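Local coordinates for AimR transcriptional regulator (Bacillus phage phi3T, PDB 5ZVV), which activates transcription of the phage aimX locus as a homodimer, until binding of the arbitrium peptide makes it an inactive monomer and leads to lysogeny, at residues G166-T171 against A198-N203. Residues are numbered along the deposited sequence; the frame is centred on the assembly and turned at random.
Sequences GLMKST and ANISLN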
ATOM      1  N   GLY A 166       3.178  -1.778   3.952  1.00 35.09           N
ATOM      2  CA  GLY A 166       3.910  -2.268   2.793  1.00 32.18           C
ATOM      3  C   GLY A 166       4.749  -1.188   2.144  1.00 31.92           C
ATOM      4  O   GLY A 166       5.952  -1.360   1.924  1.00 29.22           O
ATOM      5  N   LEU A 167       4.131  -0.038   1.863  1.00 27.75           N
ATOM      6  CA  LEU A 167       4.868   1.068   1.267  1.00 30.17           C
ATOM      7  C   LEU A 167       5.907   1.651   2.211  1.00 28.10           C
ATOM      8  O   LEU A 167       6.834   2.322   1.747  1.00 27.72           O
ATOM      9  CB  LEU A 167       3.905   2.159   0.808  1.00 23.62           C
ATOM     10  CG  LEU A 167       3.538   2.000  -0.665  1.00 29.61           C
ATOM     11  CD1 LEU A 167       2.288   2.772  -0.981  1.00 28.67           C
ATOM     12  CD2 LEU A 167       4.687   2.467  -1.544  1.00 25.91           C
HETATM   13  N   MSE A 168       5.778   1.421   3.513  1.00 25.42           N
HETATM   14  CA  MSE A 168       6.867   1.753   4.417  1.00 29.50           C
HETATM   15  C   MSE A 168       8.036   0.850   4.069  1.00 26.78           C
HETATM   16  O   MSE A 168       9.136   1.322   3.756  1.00 25.37           O
HETATM   17  CB  MSE A 168       6.471   1.571   5.887  1.00 24.71           C
HETATM   18  CG  MSE A 168       5.448   2.567   6.404  1.00 25.03           C
HETATM   19 SE   MSE A 168       5.056   2.342   8.307  1.00 36.85          SE
HETATM   20  CE  MSE A 168       6.783   2.894   9.039  1.00 25.69           C
ATOM     21  N   LYS A 169       7.766  -0.459   4.085  1.00 30.59           N
ATOM     22  CA  LYS A 169       8.832  -1.443   3.922  1.00 28.41           C
ATOM     23  C   LYS A 169       9.585  -1.219   2.618  1.00 30.57           C
ATOM     24  O   LYS A 169      10.811  -1.051   2.618  1.00 28.54           O
ATOM     25  CB  LYS A 169       8.250  -2.854   3.993  1.00 26.93           C
ATOM     26  CG  LYS A 169       7.541  -3.139   5.313  1.00 31.23           C
ATOM     27  CD  LYS A 169       6.850  -4.492   5.318  1.00 37.09           C
ATOM     28  CE  LYS A 169       7.854  -5.632   5.310  1.00 44.38           C
ATOM     29  NZ  LYS A 169       7.174  -6.955   5.384  1.00 54.16           N
ATOM     30  N   SER A 170       8.854  -1.159   1.501  1.00 28.95           N
ATOM     31  CA  SER A 170       9.491  -0.912   0.212  1.00 24.63           C
ATOM     32  C   SER A 170      10.320   0.365   0.244  1.00 29.25           C
ATOM     33  O   SER A 170      11.453   0.387  -0.255  1.00 29.81           O
ATOM     34  CB  SER A 170       8.438  -0.851  -0.896  1.00 27.85           C
ATOM     35  OG  SER A 170       7.547   0.238  -0.714  1.00 29.82           O
ATOM     36  N   THR A 171       9.792   1.429   0.862  1.00 28.10           N
ATOM     37  CA  THR A 171      10.557   2.668   0.945  1.00 29.49           C
ATOM     38  C   THR A 171      11.887   2.436   1.651  1.00 25.88           C
ATOM     39  O   THR A 171      12.939   2.874   1.171  1.00 26.60           O
ATOM     40  CB  THR A 171       9.752   3.755   1.661  1.00 27.56           C
ATOM     41  OG1 THR A 171       8.584   4.076   0.893  1.00 33.64           O
ATOM     42  CG2 THR A 171      10.589   5.017   1.827  1.00 26.50           C
ATOM     43  N   ALA A 198      11.261  -0.834  13.830  1.00 23.17           N
ATOM     44  CA  ALA A 198      10.841  -1.483  15.067  1.00 22.66           C
ATOM     45  C   ALA A 198       9.322  -1.553  15.157  1.00 26.11           C
ATOM     46  O   ALA A 198       8.757  -2.600  15.502  1.00 26.50           O
ATOM     47  CB  ALA A 198      11.416  -0.746  16.276  1.00 24.42           C
ATOM     48  N   ASN A 199       8.641  -0.448  14.845  1.00 27.39           N
ATOM     49  CA  ASN A 199       7.181  -0.471  14.880  1.00 32.49           C
ATOM     50  C   ASN A 199       6.613  -1.340  13.762  1.00 33.63           C
ATOM     51  O   ASN A 199       5.596  -2.022  13.957  1.00 32.45           O
ATOM     52  CB  ASN A 199       6.631   0.952  14.807  1.00 39.40           C
ATOM     53  CG  ASN A 199       6.886   1.740  16.078  1.00 47.37           C
ATOM     54  OD1 ASN A 199       6.952   1.174  17.172  1.00 38.36           O
ATOM     55  ND2 ASN A 199       7.033   3.052  15.939  1.00 55.92           N
ATOM     56  N   ILE A 200       7.255  -1.338  12.589  1.00 28.33           N
ATOM     57  CA  ILE A 200       6.853  -2.260  11.528  1.00 29.43           C
ATOM     58  C   ILE A 200       6.902  -3.698  12.031  1.00 31.91           C
ATOM     59  O   ILE A 200       5.957  -4.476  11.847  1.00 29.14           O
ATOM     60  CB  ILE A 200       7.742  -2.082  10.285  1.00 27.58           C
ATOM     61  CG1 ILE A 200       7.491  -0.728   9.621  1.00 29.51           C
ATOM     62  CG2 ILE A 200       7.502  -3.213   9.298  1.00 30.73           C
ATOM     63  CD1 ILE A 200       8.392  -0.471   8.433  1.00 25.36           C
ATOM     64  N   SER A 201       8.004  -4.067  12.687  1.00 27.68           N
ATOM     65  CA  SER A 201       8.177  -5.441  13.142  1.00 26.83           C
ATOM     66  C   SER A 201       7.170  -5.794  14.226  1.00 28.63           C
ATOM     67  O   SER A 201       6.613  -6.898  14.222  1.00 30.59           O
ATOM     68  CB  SER A 201       9.603  -5.649  13.645  1.00 24.36           C
ATOM     69  OG  SER A 201      10.538  -5.381  12.614  1.00 27.64           O
ATOM     70  N   LEU A 202       6.926  -4.875  15.163  1.00 27.41           N
ATOM     71  CA  LEU A 202       5.931  -5.139  16.198  1.00 30.89           C
ATOM     72  C   LEU A 202       4.549  -5.336  15.592  1.00 33.02           C
ATOM     73  O   LEU A 202       3.785  -6.201  16.038  1.00 32.40           O
ATOM     74  CB  LEU A 202       5.915  -4.000  17.220  1.00 30.52           C
ATOM     75  CG  LEU A 202       4.960  -4.122  18.413  1.00 35.26           C
ATOM     76  CD1 LEU A 202       5.571  -3.449  19.622  1.00 38.79           C
ATOM     77  CD2 LEU A 202       3.599  -3.498  18.117  1.00 49.81           C
ATOM     78  N   ASN A 203       4.206  -4.540  14.577  1.00 32.17           N
ATOM     79  CA  ASN A 203       2.882  -4.654  13.976  1.00 34.08           C
ATOM     80  C   ASN A 203       2.680  -6.012  13.316  1.00 37.87           C
ATOM     81  O   ASN A 203       1.550  -6.516  13.269  1.00 35.82           O
ATOM     82  CB  ASN A 203       2.665  -3.532  12.963  1.00 39.49           C
ATOM     83  CG  ASN A 203       1.236  -3.468  12.465  1.00 38.20           C
ATOM     84  OD1 ASN A 203       0.330  -3.072  13.200  1.00 40.94           O
ATOM     85  ND2 ASN A 203       1.025  -3.852  11.212  1.00 38.67           N
TER
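Ile-200 reaches across from helix 184-203 and sets its CD1 arm between the side chains of Met-168 and Lys-169 on helix 165-173, a small apolar helix-helix contact in the all-helical, TPR-like array of AimR. No hydrogen bond joins the two segments; their closest CA atoms, those of Lys-169 and Ile-200, stand 7.9 Å apart. Met-168, present as selenomethionine, and Ile-200 lie side by side and run antiparallel, each reaching toward the other's helix. The selenomethionine chain runs out extended as far as SE and then bends at chi3 (68°), which turns CE alongside the isoleucine: CE lies 3.7 Å from Ile-200 CG1 and 3.8 Å from its CD1. Ile-200 CD1 also touches the root of the selenomethionine, 3.8 Å from Met-168 CB, and thus meets that side chain at both root and tip, while SE faces Ile-200 CG1. The other branch of Ile-200 serves Lys-169, whose aliphatic stem passes at a slant, with CG 4.0 Å from Ile-200 CG2. The lysine also bends at chi3 (69°), and its NZ forms a salt bridge with Glu-204, just beyond the end of helix 184-203. Lys-169 therefore reaches both that helix, through its methylenes, and the residue directly after it, through its ammonium group. Met-168 packs in addition on Tyr-159 and Leu-160 of helix 145-161, which extends the apolar layer to a third helix. The preceding residue, Leu-167, packs on Leu-167 of the second subunit, and helix 165-173 thereby takes part in subunit packing as well. Within it, Leu-167 O accepts from Thr-171 N and also from Thr-171 OG1, the hydroxyl bond measuring 2.6 Å with a C=O...OG1 angle of 171°.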